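Local atomic coordinates of major capsid protein (PDB entry 5J7O), a protein that serves as the major building block of the capsid of the large double-stranded DNA virus Faustovirus, as a double jelly-roll subunit that assembles in threes. Residues Ile413-Ile418 and Ile616-Ile621; Gly97-Asp102 and Arg307-Ser312; Glu192-Pro197 and Tyr317-Ile322; Val444-Leu449 and Ile612-Asn617; Phe186-Phe191 and Leu198-Ala203. All blocks are in the same frame, centred on the assembly; numbering follows the deposited sequence.

Interaction 1. Residues Ile413-Ile418 and Ile616-Ile621; sequences IGFTLI and INFLLI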
# COMPACT_ATOMS: atom_id res chain seq x y z
N ILE B 413 26.46 1.35 36.20
CA ILE B 413 25.14 1.59 35.61
C ILE B 413 24.04 1.45 36.67
O ILE B 413 22.99 2.08 36.56
CB ILE B 413 24.90 0.64 34.42
CG1 ILE B 413 23.67 1.08 33.63
CG2 ILE B 413 24.74 -0.80 34.89
CD1 ILE B 413 23.81 2.44 32.98
N GLY B 414 24.28 0.65 37.71
CA GLY B 414 23.30 0.48 38.76
C GLY B 414 22.13 -0.40 38.36
O GLY B 414 22.01 -1.54 38.82
N PHE B 415 21.25 0.12 37.51
CA PHE B 415 20.04 -0.59 37.13
C PHE B 415 19.65 -0.23 35.71
O PHE B 415 20.21 0.70 35.11
CB PHE B 415 18.89 -0.28 38.10
CG PHE B 415 18.43 1.15 38.06
CD1 PHE B 415 19.15 2.15 38.70
CD2 PHE B 415 17.27 1.50 37.39
CE1 PHE B 415 18.73 3.46 38.66
CE2 PHE B 415 16.84 2.82 37.35
CZ PHE B 415 17.58 3.80 37.99
N THR B 416 18.69 -0.97 35.17
CA THR B 416 18.13 -0.71 33.85
C THR B 416 16.61 -0.77 33.92
O THR B 416 16.05 -1.63 34.61
CB THR B 416 18.64 -1.71 32.80
OG1 THR B 416 17.89 -1.54 31.59
CG2 THR B 416 18.49 -3.14 33.29
N LEU B 417 15.96 0.15 33.22
CA LEU B 417 14.51 0.09 33.08
C LEU B 417 14.14 -1.02 32.10
O LEU B 417 14.83 -1.25 31.11
CB LEU B 417 13.96 1.42 32.59
CG LEU B 417 13.32 2.31 33.65
CD1 LEU B 417 14.22 2.41 34.86
CD2 LEU B 417 13.05 3.69 33.08
N ILE B 418 13.05 -1.72 32.40
CA ILE B 418 12.52 -2.76 31.53
C ILE B 418 11.03 -2.53 31.36
O ILE B 418 10.37 -1.89 32.18
CB ILE B 418 12.80 -4.18 32.07
CG1 ILE B 418 11.81 -4.54 33.18
CG2 ILE B 418 14.22 -4.30 32.58
CD1 ILE B 418 11.96 -5.96 33.69
N ILE B 616 6.22 -0.70 33.58
CA ILE B 616 7.61 -0.33 33.82
C ILE B 616 8.09 -1.07 35.07
O ILE B 616 7.42 -1.03 36.11
CB ILE B 616 7.78 1.19 33.99
CG1 ILE B 616 7.58 1.90 32.66
CG2 ILE B 616 9.15 1.51 34.57
CD1 ILE B 616 7.76 3.41 32.75
N ASN B 617 9.23 -1.74 34.96
CA ASN B 617 9.89 -2.32 36.11
C ASN B 617 11.38 -2.03 35.98
O ASN B 617 11.81 -1.23 35.14
CB ASN B 617 9.59 -3.82 36.23
CG ASN B 617 9.76 -4.33 37.65
OD1 ASN B 617 10.63 -3.87 38.39
ND2 ASN B 617 8.93 -5.29 38.04
N PHE B 618 12.19 -2.68 36.82
CA PHE B 618 13.61 -2.39 36.92
C PHE B 618 14.38 -3.69 37.04
O PHE B 618 13.81 -4.75 37.34
CB PHE B 618 13.90 -1.46 38.10
CG PHE B 618 12.89 -0.35 38.26
CD1 PHE B 618 13.08 0.87 37.63
CD2 PHE B 618 11.74 -0.53 39.02
CE1 PHE B 618 12.15 1.88 37.76
CE2 PHE B 618 10.81 0.48 39.15
CZ PHE B 618 11.02 1.69 38.52
N LEU B 619 15.69 -3.61 36.81
CA LEU B 619 16.55 -4.78 36.85
C LEU B 619 17.90 -4.37 37.42
O LEU B 619 18.57 -3.49 36.86
CB LEU B 619 16.72 -5.39 35.46
CG LEU B 619 17.12 -6.86 35.37
CD1 LEU B 619 15.99 -7.75 35.86
CD2 LEU B 619 17.52 -7.23 33.95
N LEU B 620 18.30 -5.00 38.53
CA LEU B 620 19.58 -4.67 39.14
C LEU B 620 20.72 -5.36 38.39
O LEU B 620 20.52 -6.31 37.63
CB LEU B 620 19.60 -5.08 40.61
CG LEU B 620 18.72 -4.27 41.57
CD1 LEU B 620 19.16 -4.50 43.01
CD2 LEU B 620 18.75 -2.79 41.23
N ILE B 621 21.93 -4.87 38.64
CA ILE B 621 23.13 -5.32 37.93
C ILE B 621 23.97 -6.15 38.89
O ILE B 621 23.64 -6.28 40.08
CB ILE B 621 23.91 -4.12 37.37
CG1 ILE B 621 24.57 -4.48 36.04
CG2 ILE B 621 24.92 -3.59 38.39
CD1 ILE B 621 23.59 -4.54 34.88

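Interaction 2. Residues Gly97-Asp102 and Arg307-Ser312; sequences GDFFSD and RLAIAS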
# COMPACT_ATOMS: atom_id res chain seq x y z
N GLY B 97 28.59 -13.78 24.65
CA GLY B 97 29.02 -12.40 24.69
C GLY B 97 28.95 -11.81 26.09
O GLY B 97 28.48 -12.43 27.04
N ASP B 98 29.46 -10.58 26.20
CA ASP B 98 29.30 -9.82 27.44
C ASP B 98 27.85 -9.44 27.66
O ASP B 98 27.41 -9.30 28.81
CB ASP B 98 30.18 -8.57 27.41
CG ASP B 98 31.64 -8.90 27.19
OD1 ASP B 98 32.15 -9.83 27.84
OD2 ASP B 98 32.28 -8.22 26.35
N PHE B 99 27.09 -9.27 26.58
CA PHE B 99 25.67 -8.95 26.64
C PHE B 99 24.96 -9.80 25.59
O PHE B 99 25.57 -10.27 24.63
CB PHE B 99 25.40 -7.46 26.37
CG PHE B 99 26.12 -6.53 27.31
CD1 PHE B 99 27.46 -6.22 27.11
CD2 PHE B 99 25.45 -5.93 28.36
CE1 PHE B 99 28.12 -5.36 27.97
CE2 PHE B 99 26.11 -5.07 29.22
CZ PHE B 99 27.44 -4.79 29.03
N PHE B 100 23.66 -10.01 25.79
CA PHE B 100 22.82 -10.61 24.76
C PHE B 100 21.62 -9.71 24.50
O PHE B 100 21.12 -9.03 25.40
CB PHE B 100 22.38 -12.04 25.12
CG PHE B 100 21.76 -12.19 26.49
CD1 PHE B 100 22.54 -12.45 27.60
CD2 PHE B 100 20.38 -12.11 26.65
CE1 PHE B 100 21.98 -12.60 28.85
CE2 PHE B 100 19.81 -12.26 27.90
CZ PHE B 100 20.61 -12.50 29.00
N SER B 101 21.18 -9.71 23.24
CA SER B 101 20.19 -8.73 22.79
C SER B 101 19.00 -9.40 22.10
O SER B 101 18.31 -10.22 22.71
CB SER B 101 20.86 -7.72 21.85
OG SER B 101 20.02 -6.61 21.61
N ASP B 102 18.76 -9.04 20.84
CA ASP B 102 17.56 -9.49 20.15
C ASP B 102 17.59 -11.00 19.92
O ASP B 102 18.65 -11.61 19.73
CB ASP B 102 17.41 -8.75 18.82
CG ASP B 102 18.64 -8.87 17.94
OD1 ASP B 102 19.66 -8.22 18.26
OD2 ASP B 102 18.59 -9.60 16.93
N ARG B 307 20.61 -0.71 22.97
CA ARG B 307 20.93 0.08 24.15
C ARG B 307 20.62 -0.68 25.44
O ARG B 307 21.24 -0.43 26.47
CB ARG B 307 20.16 1.40 24.12
CG ARG B 307 20.59 2.37 23.04
CD ARG B 307 19.65 3.57 22.99
NE ARG B 307 18.29 3.18 22.62
CZ ARG B 307 17.28 4.04 22.51
NH1 ARG B 307 17.48 5.33 22.75
NH2 ARG B 307 16.08 3.61 22.16
N LEU B 308 19.66 -1.60 25.39
CA LEU B 308 19.15 -2.28 26.57
C LEU B 308 19.59 -3.74 26.63
O LEU B 308 18.89 -4.58 27.21
CB LEU B 308 17.63 -2.18 26.62
CG LEU B 308 17.10 -0.77 26.32
CD1 LEU B 308 15.58 -0.76 26.32
CD2 LEU B 308 17.66 0.22 27.32
N ALA B 309 20.73 -4.06 26.03
CA ALA B 309 21.26 -5.41 26.12
C ALA B 309 21.51 -5.78 27.58
O ALA B 309 21.87 -4.94 28.41
CB ALA B 309 22.55 -5.53 25.31
N ILE B 310 21.31 -7.06 27.89
CA ILE B 310 21.39 -7.55 29.26
C ILE B 310 22.81 -8.02 29.54
O ILE B 310 23.37 -8.82 28.78
CB ILE B 310 20.37 -8.68 29.50
CG1 ILE B 310 18.95 -8.15 29.31
CG2 ILE B 310 20.55 -9.27 30.89
CD1 ILE B 310 17.88 -9.20 29.56
N ALA B 311 23.39 -7.53 30.64
CA ALA B 311 24.72 -7.96 31.04
C ALA B 311 24.73 -9.44 31.36
O ALA B 311 23.95 -9.91 32.20
CB ALA B 311 25.20 -7.14 32.24
N SER B 312 25.61 -10.19 30.69
CA SER B 312 25.67 -11.63 30.89
C SER B 312 26.01 -11.98 32.34
O SER B 312 25.61 -13.04 32.83
CB SER B 312 26.70 -12.25 29.95
OG SER B 312 26.73 -13.66 30.08

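Interaction 3. Residues Glu192-Pro197 and Tyr317-Ile322; sequences EVNGNP and YGQRFI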
# COMPACT_ATOMS: atom_id res chain seq x y z
N GLU B 192 12.84 -16.67 31.66
CA GLU B 192 12.81 -17.23 33.00
C GLU B 192 14.17 -17.09 33.66
O GLU B 192 15.20 -17.44 33.07
CB GLU B 192 12.40 -18.70 32.95
CG GLU B 192 11.65 -19.20 34.16
CD GLU B 192 11.00 -20.54 33.91
OE1 GLU B 192 10.81 -20.90 32.73
OE2 GLU B 192 10.67 -21.24 34.90
N VAL B 193 14.18 -16.56 34.89
CA VAL B 193 15.40 -16.41 35.68
C VAL B 193 15.11 -16.89 37.10
O VAL B 193 14.15 -16.45 37.73
CB VAL B 193 15.90 -14.95 35.71
CG1 VAL B 193 17.22 -14.86 36.47
CG2 VAL B 193 16.06 -14.41 34.29
N ASN B 194 15.96 -17.80 37.59
CA ASN B 194 15.85 -18.35 38.95
C ASN B 194 14.51 -19.04 39.19
O ASN B 194 14.04 -19.13 40.32
CB ASN B 194 16.07 -17.26 40.01
CG ASN B 194 17.36 -16.51 39.81
OD1 ASN B 194 18.22 -16.94 39.05
ND2 ASN B 194 17.50 -15.37 40.49
N GLY B 195 13.90 -19.56 38.12
CA GLY B 195 12.59 -20.16 38.21
C GLY B 195 11.43 -19.18 38.14
O GLY B 195 10.29 -19.61 37.92
N ASN B 196 11.68 -17.89 38.34
CA ASN B 196 10.63 -16.88 38.25
C ASN B 196 10.47 -16.43 36.81
O ASN B 196 11.47 -16.15 36.13
CB ASN B 196 10.96 -15.67 39.12
CG ASN B 196 10.86 -15.97 40.60
OD1 ASN B 196 10.09 -16.84 41.02
ND2 ASN B 196 11.62 -15.24 41.40
N PRO B 197 9.24 -16.35 36.29
CA PRO B 197 9.03 -15.66 35.02
C PRO B 197 9.39 -14.19 35.13
O PRO B 197 8.72 -13.43 35.82
CB PRO B 197 7.53 -15.86 34.76
CG PRO B 197 7.16 -17.08 35.54
CD PRO B 197 8.03 -17.04 36.77
N TYR B 317 24.47 -17.57 34.06
CA TYR B 317 24.24 -18.73 33.22
C TYR B 317 23.83 -19.93 34.06
O TYR B 317 24.22 -20.07 35.22
CB TYR B 317 25.52 -19.03 32.43
CG TYR B 317 25.48 -20.25 31.53
CD1 TYR B 317 24.47 -20.42 30.59
CD2 TYR B 317 26.48 -21.21 31.60
CE1 TYR B 317 24.45 -21.53 29.77
CE2 TYR B 317 26.47 -22.32 30.78
CZ TYR B 317 25.45 -22.48 29.87
OH TYR B 317 25.43 -23.58 29.05
N GLY B 318 23.01 -20.80 33.46
CA GLY B 318 22.48 -21.96 34.15
C GLY B 318 21.16 -21.74 34.85
O GLY B 318 20.52 -22.72 35.26
N GLN B 319 20.73 -20.49 35.00
CA GLN B 319 19.44 -20.16 35.61
C GLN B 319 18.62 -19.25 34.71
O GLN B 319 17.65 -18.64 35.18
CB GLN B 319 19.65 -19.51 36.98
CG GLN B 319 20.88 -18.62 37.05
CD GLN B 319 20.90 -17.73 38.27
OE1 GLN B 319 20.83 -16.51 38.16
NE2 GLN B 319 21.00 -18.34 39.45
N ARG B 320 18.98 -19.14 33.44
CA ARG B 320 18.30 -18.29 32.47
C ARG B 320 17.81 -19.14 31.31
O ARG B 320 18.58 -19.92 30.74
CB ARG B 320 19.24 -17.17 31.98
CG ARG B 320 20.58 -17.67 31.46
CD ARG B 320 21.56 -16.53 31.26
NE ARG B 320 22.66 -16.92 30.38
CZ ARG B 320 23.74 -16.18 30.16
NH1 ARG B 320 23.88 -15.01 30.77
NH2 ARG B 320 24.69 -16.61 29.33
N PHE B 321 16.54 -18.99 30.96
CA PHE B 321 15.94 -19.84 29.95
C PHE B 321 14.92 -19.06 29.14
O PHE B 321 14.35 -18.07 29.61
CB PHE B 321 15.25 -21.07 30.56
CG PHE B 321 16.17 -21.94 31.37
CD1 PHE B 321 16.89 -22.95 30.76
CD2 PHE B 321 16.29 -21.76 32.74
CE1 PHE B 321 17.73 -23.76 31.51
CE2 PHE B 321 17.13 -22.56 33.48
CZ PHE B 321 17.85 -23.56 32.87
N ILE B 322 14.70 -19.51 27.91
CA ILE B 322 13.59 -19.07 27.08
C ILE B 322 12.67 -20.26 26.89
O ILE B 322 13.04 -21.26 26.27
CB ILE B 322 14.06 -18.52 25.72
CG1 ILE B 322 14.83 -17.21 25.92
CG2 ILE B 322 12.87 -18.30 24.80
CD1 ILE B 322 14.01 -16.11 26.56

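Interaction 4. Residues Val444-Leu449 and Ile612-Asn617; sequences VEFIYL and IAKCIN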
# COMPACT_ATOMS: atom_id res chain seq x y z
N VAL B 444 1.96 1.87 34.47
CA VAL B 444 1.49 1.45 33.15
C VAL B 444 1.73 2.59 32.17
O VAL B 444 1.29 3.73 32.40
CB VAL B 444 0.01 1.05 33.17
CG1 VAL B 444 -0.45 0.66 31.78
CG2 VAL B 444 -0.21 -0.09 34.15
N GLU B 445 2.41 2.29 31.06
CA GLU B 445 2.58 3.26 29.99
C GLU B 445 1.34 3.33 29.11
O GLU B 445 0.82 4.41 28.84
CB GLU B 445 3.80 2.90 29.14
CG GLU B 445 5.14 3.20 29.78
CD GLU B 445 6.30 2.96 28.83
OE1 GLU B 445 6.40 1.85 28.28
OE2 GLU B 445 7.09 3.90 28.62
N PHE B 446 0.86 2.17 28.65
CA PHE B 446 -0.33 2.11 27.82
C PHE B 446 -0.90 0.70 27.88
O PHE B 446 -0.29 -0.21 28.45
CB PHE B 446 -0.04 2.53 26.38
CG PHE B 446 1.26 2.00 25.84
CD1 PHE B 446 2.42 2.77 25.92
CD2 PHE B 446 1.33 0.75 25.25
CE1 PHE B 446 3.62 2.29 25.43
CE2 PHE B 446 2.53 0.27 24.76
CZ PHE B 446 3.67 1.04 24.84
N ILE B 447 -2.08 0.52 27.29
CA ILE B 447 -2.82 -0.73 27.35
C ILE B 447 -3.42 -1.02 25.98
O ILE B 447 -4.14 -0.17 25.43
CB ILE B 447 -3.92 -0.70 28.42
CG1 ILE B 447 -3.34 -0.43 29.81
CG2 ILE B 447 -4.72 -2.00 28.41
CD1 ILE B 447 -4.37 -0.31 30.90
N TYR B 448 -3.15 -2.20 25.43
CA TYR B 448 -3.86 -2.68 24.25
C TYR B 448 -5.18 -3.29 24.69
O TYR B 448 -5.22 -4.09 25.63
CB TYR B 448 -3.02 -3.71 23.49
CG TYR B 448 -1.60 -3.28 23.16
CD1 TYR B 448 -0.53 -3.76 23.90
CD2 TYR B 448 -1.34 -2.42 22.10
CE1 TYR B 448 0.77 -3.39 23.60
CE2 TYR B 448 -0.04 -2.04 21.80
CZ TYR B 448 1.01 -2.53 22.55
OH TYR B 448 2.30 -2.15 22.26
N LEU B 449 -6.26 -2.93 24.00
CA LEU B 449 -7.60 -3.35 24.40
C LEU B 449 -8.36 -3.94 23.23
O LEU B 449 -8.18 -3.53 22.07
CB LEU B 449 -8.40 -2.17 24.99
CG LEU B 449 -9.79 -2.51 25.55
CD1 LEU B 449 -9.68 -3.47 26.72
CD2 LEU B 449 -10.54 -1.25 25.95
N ILE B 612 -3.99 -5.92 27.63
CA ILE B 612 -2.57 -6.22 27.72
C ILE B 612 -1.84 -4.90 27.93
O ILE B 612 -1.72 -4.10 26.99
CB ILE B 612 -2.05 -6.94 26.48
CG1 ILE B 612 -2.81 -8.25 26.28
CG2 ILE B 612 -0.55 -7.20 26.60
CD1 ILE B 612 -2.46 -8.96 25.00
N ALA B 613 -1.35 -4.67 29.14
CA ALA B 613 -0.66 -3.44 29.48
C ALA B 613 0.85 -3.62 29.40
O ALA B 613 1.38 -4.70 29.65
CB ALA B 613 -1.05 -2.96 30.88
N LYS B 614 1.53 -2.54 29.04
CA LYS B 614 2.99 -2.48 29.05
C LYS B 614 3.40 -1.69 30.29
O LYS B 614 3.20 -0.48 30.37
CB LYS B 614 3.52 -1.83 27.78
CG LYS B 614 3.31 -2.66 26.53
CD LYS B 614 4.06 -3.98 26.62
CE LYS B 614 5.56 -3.76 26.69
NZ LYS B 614 6.06 -3.01 25.50
N CYS B 615 3.98 -2.39 31.26
CA CYS B 615 4.34 -1.80 32.54
C CYS B 615 5.84 -1.52 32.60
O CYS B 615 6.63 -2.02 31.80
CB CYS B 615 3.93 -2.71 33.70
SG CYS B 615 2.16 -3.05 33.77
N ILE B 616 6.22 -0.70 33.58
CA ILE B 616 7.61 -0.33 33.82
C ILE B 616 8.09 -1.07 35.07
O ILE B 616 7.42 -1.03 36.11
CB ILE B 616 7.78 1.19 33.99
CG1 ILE B 616 7.58 1.90 32.66
CG2 ILE B 616 9.15 1.51 34.57
CD1 ILE B 616 7.76 3.41 32.75
N ASN B 617 9.23 -1.74 34.96
CA ASN B 617 9.89 -2.32 36.11
C ASN B 617 11.38 -2.03 35.98
O ASN B 617 11.81 -1.23 35.14
CB ASN B 617 9.59 -3.82 36.23
CG ASN B 617 9.76 -4.33 37.65
OD1 ASN B 617 10.63 -3.87 38.39
ND2 ASN B 617 8.93 -5.29 38.04

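Interaction 5. Residues Phe186-Phe191 and Leu198-Ala203; sequences FKRVKF and LDEYTA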
# COMPACT_ATOMS: atom_id res chain seq x y z
N PHE B 186 3.07 -19.70 18.99
CA PHE B 186 3.61 -19.53 20.34
C PHE B 186 2.47 -19.11 21.25
O PHE B 186 2.11 -17.93 21.32
CB PHE B 186 4.74 -18.50 20.34
CG PHE B 186 5.99 -18.96 19.64
CD1 PHE B 186 6.08 -20.24 19.10
CD2 PHE B 186 7.08 -18.12 19.53
CE1 PHE B 186 7.23 -20.66 18.46
CE2 PHE B 186 8.23 -18.53 18.89
CZ PHE B 186 8.31 -19.80 18.36
N LYS B 187 1.88 -20.09 21.94
CA LYS B 187 0.87 -19.78 22.96
C LYS B 187 1.44 -18.86 24.02
O LYS B 187 0.87 -17.80 24.32
CB LYS B 187 0.35 -21.07 23.60
CG LYS B 187 -0.58 -21.88 22.73
CD LYS B 187 -1.09 -23.09 23.50
CE LYS B 187 -1.67 -22.68 24.84
NZ LYS B 187 -2.02 -23.85 25.69
N ARG B 188 2.56 -19.25 24.62
CA ARG B 188 3.24 -18.45 25.63
C ARG B 188 4.73 -18.44 25.33
O ARG B 188 5.29 -19.41 24.81
CB ARG B 188 2.99 -18.98 27.05
CG ARG B 188 1.56 -19.43 27.30
CD ARG B 188 1.25 -19.52 28.79
NE ARG B 188 0.94 -18.21 29.36
CZ ARG B 188 -0.28 -17.68 29.40
NH1 ARG B 188 -1.31 -18.35 28.89
NH2 ARG B 188 -0.47 -16.48 29.94
N VAL B 189 5.38 -17.32 25.66
CA VAL B 189 6.82 -17.15 25.49
C VAL B 189 7.36 -16.57 26.79
O VAL B 189 6.92 -15.50 27.23
CB VAL B 189 7.16 -16.22 24.31
CG1 VAL B 189 8.66 -16.06 24.18
CG2 VAL B 189 6.57 -16.77 23.01
N LYS B 190 8.31 -17.27 27.41
CA LYS B 190 8.78 -16.94 28.75
C LYS B 190 10.27 -16.64 28.75
O LYS B 190 11.06 -17.36 28.12
CB LYS B 190 8.48 -18.08 29.73
CG LYS B 190 7.03 -18.19 30.15
CD LYS B 190 6.77 -19.51 30.87
CE LYS B 190 7.78 -19.74 31.99
NZ LYS B 190 7.61 -21.08 32.62
N PHE B 191 10.65 -15.59 29.47
CA PHE B 191 12.03 -15.30 29.82
C PHE B 191 12.17 -15.57 31.31
O PHE B 191 11.68 -14.79 32.14
CB PHE B 191 12.42 -13.87 29.48
CG PHE B 191 13.83 -13.51 29.86
CD1 PHE B 191 14.84 -14.45 29.79
CD2 PHE B 191 14.13 -12.23 30.30
CE1 PHE B 191 16.14 -14.12 30.14
CE2 PHE B 191 15.43 -11.90 30.66
CZ PHE B 191 16.43 -12.84 30.58
N LEU B 198 10.47 -13.78 34.46
CA LEU B 198 10.85 -12.38 34.48
C LEU B 198 9.98 -11.56 33.54
O LEU B 198 9.64 -10.41 33.85
CB LEU B 198 12.33 -12.23 34.12
CG LEU B 198 13.01 -10.90 34.46
CD1 LEU B 198 14.49 -11.10 34.73
CD2 LEU B 198 12.82 -9.88 33.35
N ASP B 199 9.59 -12.13 32.41
CA ASP B 199 8.66 -11.50 31.49
C ASP B 199 8.08 -12.56 30.57
O ASP B 199 8.75 -13.55 30.25
CB ASP B 199 9.32 -10.38 30.67
CG ASP B 199 8.31 -9.56 29.90
OD1 ASP B 199 7.16 -9.44 30.37
OD2 ASP B 199 8.66 -9.02 28.83
N GLU B 200 6.84 -12.35 30.16
CA GLU B 200 6.15 -13.33 29.32
C GLU B 200 5.01 -12.64 28.58
O GLU B 200 4.45 -11.65 29.05
CB GLU B 200 5.61 -14.49 30.16
CG GLU B 200 4.80 -14.05 31.36
CD GLU B 200 4.10 -15.20 32.05
OE1 GLU B 200 3.85 -16.23 31.39
OE2 GLU B 200 3.80 -15.07 33.26
N TYR B 201 4.68 -13.19 27.41
CA TYR B 201 3.55 -12.71 26.63
C TYR B 201 2.94 -13.88 25.89
O TYR B 201 3.52 -14.97 25.81
CB TYR B 201 3.98 -11.60 25.66
CG TYR B 201 5.00 -12.01 24.62
CD1 TYR B 201 4.61 -12.61 23.43
CD2 TYR B 201 6.35 -11.79 24.83
CE1 TYR B 201 5.54 -12.99 22.48
CE2 TYR B 201 7.29 -12.17 23.88
CZ TYR B 201 6.88 -12.77 22.71
OH TYR B 201 7.81 -13.14 21.77
N THR B 202 1.75 -13.66 25.33
CA THR B 202 1.01 -14.69 24.62
C THR B 202 0.87 -14.31 23.15
O THR B 202 1.44 -13.31 22.69
CB THR B 202 -0.37 -14.90 25.26
OG1 THR B 202 -1.17 -13.73 25.06
CG2 THR B 202 -0.23 -15.17 26.75
N ALA B 203 0.11 -15.12 22.41
CA ALA B 203 -0.24 -14.76 21.04
C ALA B 203 -1.10 -13.50 21.01
O ALA B 203 -1.11 -12.78 20.01
CB ALA B 203 -0.97 -15.92 20.37

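Interaction 1. Residues Ile413-Ile418 and Ile616-Ile621
Ile418 holds CG1 between its backbone N and carbonyl carbon (chi1 78°), which lays CG1 against Asn617 CB at 3.8 Å. The two side chains run side by side. Its other branch, CG2, sits anti to the carbonyl carbon and touches Leu619 CB, crossing the leucine at about a right angle. Thr416 CG2 falls between the backbone N and the carbonyl carbon and meets Leu619 CB at 3.6 Å. These four residues share one face of the sheet. Phe415, Leu417, Phe618 and Leu620 line the other. There Leu417 CD1 comes to the edge of the Phe618 ring, 3.4 Å from CD1, and also lies in the plane of the Phe415 ring at its edge. Leu620 CD2 packs on Phe415 CB.

The backbones pair antiparallel. Ile418 and Asn617 bond in both directions, in nearly straight hydrogen bonds with N to O distances of 3.0 Å. Thr416 N also donates to Leu619 O, but the return bond is weak. The Ile413 and Ile621 side chains cross at about a right angle, with Ile413 CG2 touching Ile621 CG1 and CD1. The second subunit packs on Phe415 and Leu417 through its Tyr63, while Met18 of the third subunit covers Phe618. Strands 415-428 and 607-620 are neighbours in a four-stranded antiparallel sheet, as expected of a jelly roll in this double jelly-roll capsid protein.

Interaction 2. Residues Gly97-Asp102 and Arg307-Ser312
Phe99 and Phe100 carry the apolar contacts, on different faces of the strand pair. Phe99 CB meets Ala309 CB at 3.6 Å, and its ring atom CE2 lies 3.8 Å from Ala311 CB. The Phe100 ring takes Ile310 CB over one face, 4.2 Å from the ring centroid and offset toward the rim. This is a CH-pi contact. Phe100 CZ also touches Ile310 CG2 at 3.7 Å.

Three backbone hydrogen bonds form the ladder. Phe100 and Ile310 bond in both directions, each with N to O 3.2 Å. Ser312 N gives a shorter bond to Asp98 O, 2.8 Å and nearly straight at 169°. A CA-H...O contact runs from Phe99 CA to Ile310 O.

The short strand 310-311 pairs with the start of strand 99-109. Strand 389-401 lies along that strand too, and a classic beta bulge sets Asp98 and Phe99 opposite Ile399. Helix 403-412 packs on Phe99 through Ile410, and Ile59 of the second subunit touches Phe99 and Ala309.

Interaction 3. Residues Glu192-Pro197 and Tyr317-Ile322
Glu192 opens the contact by pairing with Phe321. Glu192 N donates to Phe321 O over 2.9 Å, almost straight at 177°. Phe321 N returns a bond to Glu192 O, also 2.9 Å. The same Glu192 O accepts a CA-H...O contact from Arg320 CA. The two side chains of this pair share a face of the sheet but come no closer than 4.4 Å, between Glu192 CB and Phe321 CB.

Val193 follows in a non-hydrogen-bonded pair with Arg320. Its CA makes a CA-H...O contact with Gln319 O at 3.2 Å. CG1 stands anti to the backbone N (chi1 -176°) and lies 4.0 Å from the same oxygen. Val193 also begins a type I' turn that ends at Asn196, closed by backbone bonds in both directions between these two residues. This is the tight turn of the hairpin formed by strands 186-193 and 196-202, in a four-stranded antiparallel sheet with 320-326 on the other side of 186-193.

Asn194, within the turn, has positive phi. Its N donates to Gln319 O at 3.1 Å. The placement of the Asn194 and Gln319 side-chain amides is doubtful. Across the pair, the guanidinium of Arg320 is held by Ile93 O, Ile315 O and Ser312 OG.

Interaction 4. Residues Val444-Leu449 and Ile612-Asn617
Ile612 O accepts the shortest bond here, from Tyr448 N at 2.8 Å. The donor stands 36° above the carbonyl plane. Tyr448 CD1 lies 3.3 Å from the same oxygen. Ile612 N returns a bond to Tyr448 O. Farther along, Lys614 N donates to Phe446 O and Glu445 N to Lys614 O.

Lys614 is the main side chain of one face. CG, anti to its carbonyl carbon (chi1 -68°), lies 3.5 Å from Phe446 CE2, and its CB makes an off-centre CH-pi contact with that ring. Tyr448 CE1 is 3.9 Å from Lys614 CG, so the same CG touches both aromatic rings. On the other face, Ala613 CB takes Ile447 CG1 at 3.6 Å and Val444 CG1 at 3.8 Å. Val444 CG2 meets Cys615 SG.

At the corner the chain makes at Glu445, the Glu445 and Ile616 side chains cross at about a right angle, Glu445 CG touching Ile616 CD1. The Glu445 carboxylate pairs with Arg419 in a salt bridge. The Phe446 ring stacks on Phe568, and Tyr448 OH bonds to His213. Strand 607-620 lies between 444-453 and 415-428 in an antiparallel jelly-roll sheet.

Interaction 5. Residues Phe186-Phe191 and Leu198-Ala203
Val189 lies over one face of the Tyr201 ring. Its CB sits 4.1 Å from the ring centroid, offset toward the rim, in a CH-pi contact. Tyr201 CG falls between its backbone N and carbonyl carbon (chi1 62°), the side on which the ring lies against Val189. The same ring meets Phe301 edge-to-face, and its OH bonds to Leu300 N. Phe191 CD2 meets Leu198 CD2 at 4.1 Å, side by side.

On the opposite face of the hairpin, Thr202 CG2 rests over one face of the Arg188 guanidinium, 3.5 Å from NH2. Glu200 OE1 approaches the edge of that group, but 4.1 Å from NE is beyond a salt bridge, and the two planes stand 75° apart. Lys190 CG runs beside Glu200.

Phe191 O takes bonds from Leu198 N at 2.8 Å and, weakly, Asp199 N, a classic beta bulge. Thr202 is the N-cap of helix 203-212; its OG1 bonds to Glu423 and weakly to Leu204 N.

The faces differ in chemistry. Val189, Phe191 and Tyr201 are buried on one side, with Asp199, whose OD1 bonds to Tyr421 N. The other bears Arg188, Lys190 and Glu200, whose opposite charges probably attract only loosely.

Overall arrangement
The five contacts lie on one side of the chain's centre. Interactions 3 and 5 share strands 186-193 and 196-202, with centres about 13 Å apart. Interactions 1 and 4 share strand 607-620 and residues Ile616 and Asn617, with centres about 17 Å apart. The two pairs belong to different four-stranded sheets. Leu198 of interaction 5 joins them by packing on Ile418 and Leu619 of interaction 1. Interaction 2 touches interactions 1, 3 and 5. Along the chain, interactions 2, 3 and 5 all close before 1 and 4 open. Early and late parts of the sequence therefore meet here, consistent with two jelly rolls packed together in one subunit.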